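Long-range contacts in major capsid protein (Faustovirus, PDB 5J7O), which builds the protein shell of a large double-stranded DNA virus as a double jelly-roll capsid subunit that assembles into trimers: residues Tyr177-Gly182 and Trp468-Ser473; Thr202-Ile207 and Glu423-Glu428; Gly182-Lys187 and Ser330-Thr335. All coordinates share one frame; numbering follows the deposited sequence.

Interaction 1 (Tyr177-Gly182 and Trp468-Ser473); sequences YCEYPG and WHHLTS
Two hydrogen bonds tie Glu-179 to the adjacent aromatic residues Trp-468 and His-469, one through its backbone and one through its side chain. The indole NE1 of Trp-468 donates to Glu-179 O over 2.8 Å; the acceptor lies in the plane of the indole, and the donor lies in the plane of the carbonyl. Tryptophan suits the place because a large apolar ring can be buried while its one N-H is still satisfied. The second bond, from His-469 NE2 to Glu-179 OE1, is also 2.8 Å and nearly straight, at 167°. It leaves the imidazole in the ring plane but meets the carboxylate on its anti side, 24° out of the carboxylate plane.

Aromatic contacts add to this polar grip. The ring edge of Tyr-180 points at one face of His-469 in a T-shaped stack, with planes at 89° and CD2 of Tyr-180 3.7 Å from NE2 of His-469. On the opposite face of the same imidazole lies CD2 of His-470, so each face of the ring has a neighbour, offset toward the rim, and NE2 is held by the carboxylate. The CB of His-469 sits over the centre of the Trp-468 ring.

Apolar and sulfur contacts complete the site. Cys-178 SG lies obliquely 4.8 Å from the centroid of the five-membered ring of Trp-468, while Tyr-180 CB approaches Trp-468 CZ2. Tyr-180 is the N-cap residue of helix 181-185, and helix 203-212 adds Ile-207 against both Trp-468 and His-469. The arrangement is a partly buried junction of the double jelly-roll subunit, where the loop entering one short helix meets the loop that leads into the long strand 473-490.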
loop_
_atom_site.group_PDB
_atom_site.type_symbol
_atom_site.label_atom_id
_atom_site.label_comp_id
_atom_site.label_asym_id
_atom_site.label_seq_id
_atom_site.Cartn_x
_atom_site.Cartn_y
_atom_site.Cartn_z
ATOM N N TYR B 177 -21.720 9.606 -0.908
ATOM C CA TYR B 177 -22.160 8.223 -0.819
ATOM C C TYR B 177 -21.535 7.546 0.394
ATOM O O TYR B 177 -20.442 7.907 0.841
ATOM C CB TYR B 177 -21.806 7.450 -2.093
ATOM C CG TYR B 177 -22.787 7.669 -3.221
ATOM C CD1 TYR B 177 -22.602 8.693 -4.142
ATOM C CD2 TYR B 177 -23.909 6.862 -3.355
ATOM C CE1 TYR B 177 -23.506 8.902 -5.173
ATOM C CE2 TYR B 177 -24.818 7.063 -4.381
ATOM C CZ TYR B 177 -24.611 8.084 -5.285
ATOM O OH TYR B 177 -25.515 8.283 -6.304
ATOM N N CYS B 178 -22.247 6.562 0.933
ATOM C CA CYS B 178 -21.665 5.734 1.974
ATOM C C CYS B 178 -20.480 4.955 1.409
ATOM O O CYS B 178 -20.330 4.795 0.195
ATOM C CB CYS B 178 -22.707 4.780 2.543
ATOM S SG CYS B 178 -23.195 3.456 1.418
ATOM N N GLU B 179 -19.606 4.503 2.303
ATOM C CA GLU B 179 -18.468 3.708 1.866
ATOM C C GLU B 179 -18.948 2.372 1.321
ATOM O O GLU B 179 -19.867 1.752 1.866
ATOM C CB GLU B 179 -17.480 3.501 3.011
ATOM C CG GLU B 179 -16.643 4.731 3.314
ATOM C CD GLU B 179 -15.469 4.431 4.218
ATOM O OE1 GLU B 179 -15.592 3.529 5.072
ATOM O OE2 GLU B 179 -14.419 5.092 4.069
ATOM N N TYR B 180 -18.331 1.949 0.222
ATOM C CA TYR B 180 -18.705 0.733 -0.488
ATOM C C TYR B 180 -20.197 0.712 -0.828
ATOM O O TYR B 180 -20.929 -0.181 -0.390
ATOM C CB TYR B 180 -18.309 -0.496 0.317
ATOM C CG TYR B 180 -16.835 -0.496 0.645
ATOM C CD1 TYR B 180 -15.896 -0.828 -0.320
ATOM C CD2 TYR B 180 -16.379 -0.134 1.906
ATOM C CE1 TYR B 180 -14.546 -0.820 -0.038
ATOM C CE2 TYR B 180 -15.028 -0.122 2.198
ATOM C CZ TYR B 180 -14.116 -0.466 1.221
ATOM O OH TYR B 180 -12.770 -0.458 1.500
ATOM N N PRO B 181 -20.678 1.681 -1.619
ATOM C CA PRO B 181 -22.120 1.732 -1.908
ATOM C C PRO B 181 -22.622 0.499 -2.632
ATOM O O PRO B 181 -23.754 0.064 -2.393
ATOM C CB PRO B 181 -22.265 2.995 -2.772
ATOM C CG PRO B 181 -20.964 3.737 -2.640
ATOM C CD PRO B 181 -19.927 2.704 -2.364
ATOM N N GLY B 182 -21.803 -0.081 -3.508
ATOM C CA GLY B 182 -22.234 -1.269 -4.222
ATOM C C GLY B 182 -22.443 -2.456 -3.308
ATOM O O GLY B 182 -23.193 -3.376 -3.638
ATOM N N TRP B 468 -20.979 1.665 8.838
ATOM C CA TRP B 468 -21.959 0.602 8.630
ATOM C C TRP B 468 -21.298 -0.747 8.363
ATOM O O TRP B 468 -21.834 -1.787 8.761
ATOM C CB TRP B 468 -22.908 0.970 7.488
ATOM C CG TRP B 468 -22.321 0.808 6.123
ATOM C CD1 TRP B 468 -21.643 1.746 5.403
ATOM C CD2 TRP B 468 -22.366 -0.368 5.308
ATOM N NE1 TRP B 468 -21.260 1.227 4.190
ATOM C CE2 TRP B 468 -21.692 -0.071 4.108
ATOM C CE3 TRP B 468 -22.909 -1.645 5.478
ATOM C CZ2 TRP B 468 -21.546 -1.002 3.084
ATOM C CZ3 TRP B 468 -22.765 -2.568 4.460
ATOM C CH2 TRP B 468 -22.090 -2.242 3.278
ATOM N N HIS B 469 -20.141 -0.758 7.702
ATOM C CA HIS B 469 -19.451 -2.009 7.417
ATOM C C HIS B 469 -18.396 -2.364 8.460
ATOM O O HIS B 469 -17.851 -3.471 8.415
ATOM C CB HIS B 469 -18.806 -1.958 6.025
ATOM C CG HIS B 469 -17.761 -0.897 5.876
ATOM N ND1 HIS B 469 -16.439 -1.102 6.208
ATOM C CD2 HIS B 469 -17.843 0.377 5.426
ATOM C CE1 HIS B 469 -15.752 0.001 5.970
ATOM N NE2 HIS B 469 -16.579 0.914 5.495
ATOM N N HIS B 470 -18.108 -1.467 9.399
ATOM C CA HIS B 470 -17.153 -1.777 10.452
ATOM C C HIS B 470 -17.774 -2.712 11.483
ATOM O O HIS B 470 -18.945 -2.575 11.846
ATOM C CB HIS B 470 -16.676 -0.496 11.129
ATOM C CG HIS B 470 -15.703 0.295 10.310
ATOM N ND1 HIS B 470 -14.339 0.146 10.431
ATOM C CD2 HIS B 470 -15.896 1.245 9.364
ATOM C CE1 HIS B 470 -13.732 0.971 9.595
ATOM N NE2 HIS B 470 -14.654 1.648 8.936
ATOM N N LEU B 471 -16.975 -3.663 11.961
ATOM C CA LEU B 471 -17.424 -4.642 12.943
ATOM C C LEU B 471 -17.004 -4.288 14.365
ATOM O O LEU B 471 -17.155 -5.118 15.267
ATOM C CB LEU B 471 -16.908 -6.034 12.572
ATOM C CG LEU B 471 -17.345 -6.558 11.203
ATOM C CD1 LEU B 471 -16.815 -7.964 10.962
ATOM C CD2 LEU B 471 -18.862 -6.522 11.072
ATOM N N THR B 472 -16.481 -3.087 14.584
ATOM C CA THR B 472 -16.114 -2.604 15.909
ATOM C C THR B 472 -16.869 -1.315 16.212
ATOM O O THR B 472 -17.639 -0.805 15.394
ATOM C CB THR B 472 -14.606 -2.362 16.021
ATOM O OG1 THR B 472 -14.213 -1.330 15.107
ATOM C CG2 THR B 472 -13.834 -3.625 15.713
ATOM N N SER B 473 -16.633 -0.791 17.410
ATOM C CA SER B 473 -17.125 0.524 17.795
ATOM C C SER B 473 -16.065 1.557 17.439
ATOM O O SER B 473 -14.915 1.447 17.879
ATOM C CB SER B 473 -17.447 0.568 19.286
ATOM O OG SER B 473 -17.982 1.828 19.654
#

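Interaction 2 (Thr202-Ile207 and Glu423-Glu428)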
loop_
_atom_site.group_PDB
_atom_site.type_symbol
_atom_site.label_atom_id
_atom_site.label_comp_id
_atom_site.label_asym_id
_atom_site.label_seq_id
_atom_site.Cartn_x
_atom_site.Cartn_y
_atom_site.Cartn_z
ATOM N N THR B 202 -26.378 -11.493 1.833
ATOM C CA THR B 202 -26.758 -10.121 2.134
ATOM C C THR B 202 -25.549 -9.202 1.971
ATOM O O THR B 202 -24.474 -9.621 1.535
ATOM C CB THR B 202 -27.339 -10.014 3.547
ATOM O OG1 THR B 202 -26.309 -10.275 4.509
ATOM C CG2 THR B 202 -28.469 -11.011 3.741
ATOM N N ALA B 203 -25.742 -7.929 2.326
ATOM C CA ALA B 203 -24.616 -7.004 2.390
ATOM C C ALA B 203 -23.622 -7.424 3.463
ATOM O O ALA B 203 -22.434 -7.096 3.371
ATOM C CB ALA B 203 -25.117 -5.584 2.654
ATOM N N LEU B 204 -24.090 -8.149 4.482
ATOM C CA LEU B 204 -23.188 -8.647 5.514
ATOM C C LEU B 204 -22.186 -9.638 4.936
ATOM O O LEU B 204 -20.999 -9.601 5.280
ATOM C CB LEU B 204 -23.994 -9.286 6.643
ATOM C CG LEU B 204 -24.898 -8.305 7.387
ATOM C CD1 LEU B 204 -25.686 -9.008 8.471
ATOM C CD2 LEU B 204 -24.058 -7.190 7.973
ATOM N N ALA B 205 -22.642 -10.531 4.057
ATOM C CA ALA B 205 -21.709 -11.422 3.378
ATOM C C ALA B 205 -20.809 -10.647 2.426
ATOM O O ALA B 205 -19.632 -10.983 2.262
ATOM C CB ALA B 205 -22.470 -12.514 2.630
ATOM N N ALA B 206 -21.344 -9.594 1.802
ATOM C CA ALA B 206 -20.550 -8.800 0.871
ATOM C C ALA B 206 -19.413 -8.079 1.585
ATOM O O ALA B 206 -18.302 -7.979 1.051
ATOM C CB ALA B 206 -21.443 -7.802 0.135
ATOM N N ILE B 207 -19.664 -7.569 2.794
ATOM C CA ILE B 207 -18.592 -6.890 3.513
ATOM C C ILE B 207 -17.609 -7.895 4.102
ATOM O O ILE B 207 -16.432 -7.572 4.289
ATOM C CB ILE B 207 -19.154 -5.951 4.596
ATOM C CG1 ILE B 207 -19.838 -6.740 5.713
ATOM C CG2 ILE B 207 -20.114 -4.956 3.980
ATOM C CD1 ILE B 207 -20.242 -5.889 6.898
ATOM N N GLU B 423 -26.388 -17.448 7.005
ATOM C CA GLU B 423 -26.174 -16.283 7.849
ATOM C C GLU B 423 -27.153 -16.266 9.015
ATOM O O GLU B 423 -28.313 -16.665 8.874
ATOM C CB GLU B 423 -26.316 -14.999 7.020
ATOM C CG GLU B 423 -26.686 -13.750 7.808
ATOM C CD GLU B 423 -26.874 -12.537 6.917
ATOM O OE1 GLU B 423 -26.189 -12.452 5.875
ATOM O OE2 GLU B 423 -27.711 -11.672 7.254
ATOM N N GLN B 424 -26.670 -15.812 10.174
ATOM C CA GLN B 424 -27.503 -15.556 11.340
ATOM C C GLN B 424 -27.007 -14.301 12.041
ATOM O O GLN B 424 -25.801 -14.123 12.234
ATOM C CB GLN B 424 -27.496 -16.732 12.323
ATOM C CG GLN B 424 -27.951 -16.362 13.730
ATOM C CD GLN B 424 -28.043 -17.556 14.657
ATOM O OE1 GLN B 424 -28.687 -18.556 14.339
ATOM N NE2 GLN B 424 -27.400 -17.458 15.816
ATOM N N VAL B 425 -27.943 -13.434 12.420
ATOM C CA VAL B 425 -27.641 -12.200 13.135
ATOM C C VAL B 425 -28.429 -12.208 14.437
ATOM O O VAL B 425 -29.667 -12.186 14.421
ATOM C CB VAL B 425 -27.976 -10.957 12.299
ATOM C CG1 VAL B 425 -27.619 -9.698 13.066
ATOM C CG2 VAL B 425 -27.241 -11.004 10.973
ATOM N N GLN B 426 -27.714 -12.235 15.557
ATOM C CA GLN B 426 -28.310 -12.248 16.888
ATOM C C GLN B 426 -27.976 -10.937 17.586
ATOM O O GLN B 426 -26.802 -10.645 17.834
ATOM C CB GLN B 426 -27.794 -13.434 17.703
ATOM C CG GLN B 426 -28.285 -13.463 19.143
ATOM C CD GLN B 426 -29.697 -13.997 19.268
ATOM O OE1 GLN B 426 -29.945 -15.182 19.043
ATOM N NE2 GLN B 426 -30.632 -13.125 19.626
ATOM N N ARG B 427 -29.002 -10.149 17.896
ATOM C CA ARG B 427 -28.793 -8.925 18.652
ATOM C C ARG B 427 -28.527 -9.254 20.112
ATOM O O ARG B 427 -29.212 -10.087 20.713
ATOM C CB ARG B 427 -29.996 -7.991 18.543
ATOM C CG ARG B 427 -29.891 -6.808 19.488
ATOM C CD ARG B 427 -30.423 -5.540 18.872
ATOM N NE ARG B 427 -29.760 -5.196 17.621
ATOM C CZ ARG B 427 -29.954 -4.052 16.973
ATOM N NH1 ARG B 427 -30.786 -3.144 17.466
ATOM N NH2 ARG B 427 -29.315 -3.814 15.836
ATOM N N GLU B 428 -27.526 -8.590 20.682
ATOM C CA GLU B 428 -27.069 -8.878 22.031
ATOM C C GLU B 428 -26.976 -7.601 22.850
ATOM O O GLU B 428 -26.576 -6.549 22.342
ATOM C CB GLU B 428 -25.700 -9.570 22.013
ATOM C CG GLU B 428 -25.722 -11.001 21.513
ATOM C CD GLU B 428 -26.166 -11.985 22.577
ATOM O OE1 GLU B 428 -26.565 -11.543 23.675
ATOM O OE2 GLU B 428 -26.108 -13.205 22.318
#
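Thr-202 and Glu-423 meet tip to tip, and this polar pair is the tight part of the contact. Thr-202 OG1 donates to Glu-423 OE1 over 2.6 Å, on the syn lone pair, the side of the other carboxylate oxygen. The same hydroxyl accepts a weak bond of 3.1 Å from the backbone N of Leu-204. Threonine suits the place because its one hydroxyl can donate to the carboxylate while accepting from the helix N-H. Glu-423 suits its place by its length: CG lies anti to the backbone N (chi1 156°), and the chain stays extended beyond it, carrying the carboxylate across to the helix. The methyl CG2 of Thr-202 also lies close, 3.4 Å from Glu-423 OE1. A carboxylate close to the N-terminus of a helix would be expected to be stabilised in its charged form.

Toward solvent the contact thins. Leu-204 CD1 touches Val-425 CG2 at 3.6 Å, the two side chains lying roughly perpendicular, but Val-425 is exposed. The same leucine methyl lies 3.6 Å from Glu-423 OE2. Leu-204 also rests on Ile-610 and Ile-612 of strand 607-620, the partner of strand 415-428 in its sheet.

Helix and strand segments run at 103° to each other, with axes 10.3 Å apart. The arrangement is typical of a threonine N-cap, here with a glutamate from strand 415-428, outermost in its sheet within this chain, engaging the capping hydroxyl.

Interaction 3 (Gly182-Lys187 and Ser330-Thr335); sequences GLRLFK and SNILFT
This is a buried, mixed polar and apolar contact, in which Arg-184 and Leu-185 of the short helix 181-185 meet Asn-331 and Ile-332 in the turn leading to strand 333-336. Arg-184 CG lies anti to the backbone N (chi1 -156°), and the chain runs extended to NE, bringing the guanidinium to the turn. There NH1 donates to Asn-331 O over 2.6 Å, a weak bond despite the short distance, because it is bent, with 126° at the hydrogen. Asn-331 CB lies over one face of the guanidinium near its rim, 3.4 Å above the plane, while Phe-334 CZ meets NH1 at 3.9 Å, edge to edge. Arginine suits this buried site because its polar end has partners: NH2 bonds to Gln-464. Asn-331 in turn gives its ND2 to Glu-327.

The apolar half rests on Ile-332. Its CD1 packs 3.8 Å from Arg-184 CB, the side chains running alongside in opposite senses, and reaches the backbone N of Leu-185. Leu-185 CD1 approaches Ile-332 CG1 at 4.2 Å.

Around this site, strand 333-336 pairs with strand 170-177, Ile-332 lies against Tyr-177, and Phe-334 rests on Gln-464 and Trp-465 of helix 464-467. Leu-185 packs on Ile-326 of strand 320-326, which pairs with strand 186-193 following the helix.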
loop_
_atom_site.group_PDB
_atom_site.type_symbol
_atom_site.label_atom_id
_atom_site.label_comp_id
_atom_site.label_asym_id
_atom_site.label_seq_id
_atom_site.Cartn_x
_atom_site.Cartn_y
_atom_site.Cartn_z
ATOM N N GLY B 182 -21.803 -0.081 -3.508
ATOM C CA GLY B 182 -22.234 -1.269 -4.222
ATOM C C GLY B 182 -22.443 -2.456 -3.308
ATOM O O GLY B 182 -23.193 -3.376 -3.638
ATOM N N LEU B 183 -21.794 -2.451 -2.143
ATOM C CA LEU B 183 -21.977 -3.555 -1.212
ATOM C C LEU B 183 -23.237 -3.379 -0.376
ATOM O O LEU B 183 -23.935 -4.360 -0.097
ATOM C CB LEU B 183 -20.751 -3.695 -0.310
ATOM C CG LEU B 183 -19.445 -4.047 -1.019
ATOM C CD1 LEU B 183 -18.354 -4.349 -0.009
ATOM C CD2 LEU B 183 -19.645 -5.220 -1.965
ATOM N N ARG B 184 -23.547 -2.146 0.033
ATOM C CA ARG B 184 -24.752 -1.923 0.822
ATOM C C ARG B 184 -26.001 -1.868 -0.045
ATOM O O ARG B 184 -27.094 -2.188 0.435
ATOM C CB ARG B 184 -24.639 -0.628 1.629
ATOM C CG ARG B 184 -25.532 -0.621 2.858
ATOM C CD ARG B 184 -25.487 0.695 3.613
ATOM N NE ARG B 184 -26.071 0.546 4.943
ATOM C CZ ARG B 184 -26.364 1.554 5.756
ATOM N NH1 ARG B 184 -26.136 2.804 5.377
ATOM N NH2 ARG B 184 -26.892 1.313 6.948
ATOM N N LEU B 185 -25.858 -1.467 -1.312
ATOM C CA LEU B 185 -27.021 -1.279 -2.175
ATOM C C LEU B 185 -27.846 -2.554 -2.285
ATOM O O LEU B 185 -29.080 -2.501 -2.334
ATOM C CB LEU B 185 -26.576 -0.816 -3.560
ATOM C CG LEU B 185 -27.705 -0.518 -4.546
ATOM C CD1 LEU B 185 -28.479 0.716 -4.110
ATOM C CD2 LEU B 185 -27.161 -0.348 -5.951
ATOM N N PHE B 186 -27.186 -3.707 -2.320
ATOM C CA PHE B 186 -27.874 -4.989 -2.447
ATOM C C PHE B 186 -28.129 -5.533 -1.046
ATOM O O PHE B 186 -27.251 -6.152 -0.438
ATOM C CB PHE B 186 -27.056 -5.964 -3.287
ATOM C CG PHE B 186 -26.968 -5.591 -4.744
ATOM C CD1 PHE B 186 -27.637 -4.483 -5.239
ATOM C CD2 PHE B 186 -26.221 -6.360 -5.621
ATOM C CE1 PHE B 186 -27.558 -4.145 -6.576
ATOM C CE2 PHE B 186 -26.139 -6.028 -6.959
ATOM C CZ PHE B 186 -26.809 -4.920 -7.437
ATOM N N LYS B 187 -29.334 -5.284 -0.527
ATOM C CA LYS B 187 -29.730 -5.879 0.745
ATOM C C LYS B 187 -29.659 -7.397 0.679
ATOM O O LYS B 187 -29.017 -8.040 1.517
ATOM C CB LYS B 187 -31.144 -5.436 1.120
ATOM C CG LYS B 187 -31.259 -4.007 1.606
ATOM C CD LYS B 187 -32.691 -3.708 2.018
ATOM C CE LYS B 187 -33.207 -4.755 2.996
ATOM N NZ LYS B 187 -34.657 -4.587 3.286
ATOM N N SER B 330 -31.912 6.484 1.697
ATOM C CA SER B 330 -31.390 7.159 2.879
ATOM C C SER B 330 -30.245 6.406 3.545
ATOM O O SER B 330 -29.595 6.970 4.432
ATOM C CB SER B 330 -32.519 7.387 3.886
ATOM O OG SER B 330 -33.342 6.239 4.001
ATOM N N ASN B 331 -29.982 5.161 3.153
ATOM C CA ASN B 331 -28.841 4.409 3.660
ATOM C C ASN B 331 -27.673 4.381 2.685
ATOM O O ASN B 331 -26.628 3.807 3.007
ATOM C CB ASN B 331 -29.258 2.975 4.002
ATOM C CG ASN B 331 -30.134 2.900 5.235
ATOM O OD1 ASN B 331 -30.014 3.719 6.145
ATOM N ND2 ASN B 331 -31.018 1.910 5.274
ATOM N N ILE B 332 -27.820 4.986 1.509
ATOM C CA ILE B 332 -26.790 4.976 0.483
ATOM C C ILE B 332 -26.219 6.369 0.246
ATOM O O ILE B 332 -25.003 6.529 0.107
ATOM C CB ILE B 332 -27.343 4.378 -0.830
ATOM C CG1 ILE B 332 -27.826 2.944 -0.601
ATOM C CG2 ILE B 332 -26.294 4.430 -1.932
ATOM C CD1 ILE B 332 -26.754 2.017 -0.078
ATOM N N LEU B 333 -27.076 7.385 0.207
ATOM C CA LEU B 333 -26.689 8.754 -0.102
ATOM C C LEU B 333 -26.938 9.623 1.121
ATOM O O LEU B 333 -27.996 9.522 1.752
ATOM C CB LEU B 333 -27.481 9.273 -1.303
ATOM C CG LEU B 333 -27.111 10.628 -1.897
ATOM C CD1 LEU B 333 -25.770 10.554 -2.608
ATOM C CD2 LEU B 333 -28.206 11.082 -2.843
ATOM N N PHE B 334 -25.972 10.478 1.455
ATOM C CA PHE B 334 -26.017 11.222 2.703
ATOM C C PHE B 334 -25.680 12.689 2.489
ATOM O O PHE B 334 -24.907 13.052 1.598
ATOM C CB PHE B 334 -25.058 10.634 3.743
ATOM C CG PHE B 334 -25.442 9.265 4.208
ATOM C CD1 PHE B 334 -25.066 8.144 3.489
ATOM C CD2 PHE B 334 -26.184 9.097 5.366
ATOM C CE1 PHE B 334 -25.421 6.882 3.912
ATOM C CE2 PHE B 334 -26.541 7.834 5.796
ATOM C CZ PHE B 334 -26.159 6.726 5.067
ATOM N N THR B 335 -26.286 13.524 3.327
ATOM C CA THR B 335 -25.942 14.933 3.412
ATOM C C THR B 335 -24.641 15.098 4.187
ATOM O O THR B 335 -24.369 14.359 5.137
ATOM C CB THR B 335 -27.078 15.701 4.098
ATOM O OG1 THR B 335 -28.217 15.757 3.229
ATOM C CG2 THR B 335 -26.660 17.109 4.468
#

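Interactions 1 and 3 lie close together, their centres about 9 Å apart, and both use helix 181-185: they share Gly-182, Trp-468 packs on Arg-184, and Cys-178 N probably bonds to Ile-332 O. Interaction 3 is buried, interaction 1 partly so. The centre of interaction 2 is about 17 Å from the centre of the chain; it is also partly buried, but runs out to an exposed valine. Helix 203-212 still joins it to the others, Ile-207 lying on Trp-468 and Ala-203 on Leu-183. Chemistry follows place: aromatic rings with a histidine-carboxylate bond in interaction 1, an extended arginine that packs its aliphatic part on an isoleucine and gives its guanidinium to a backbone carbonyl in interaction 3, and a helix-capping hydroxyl with a carboxylate in interaction 2.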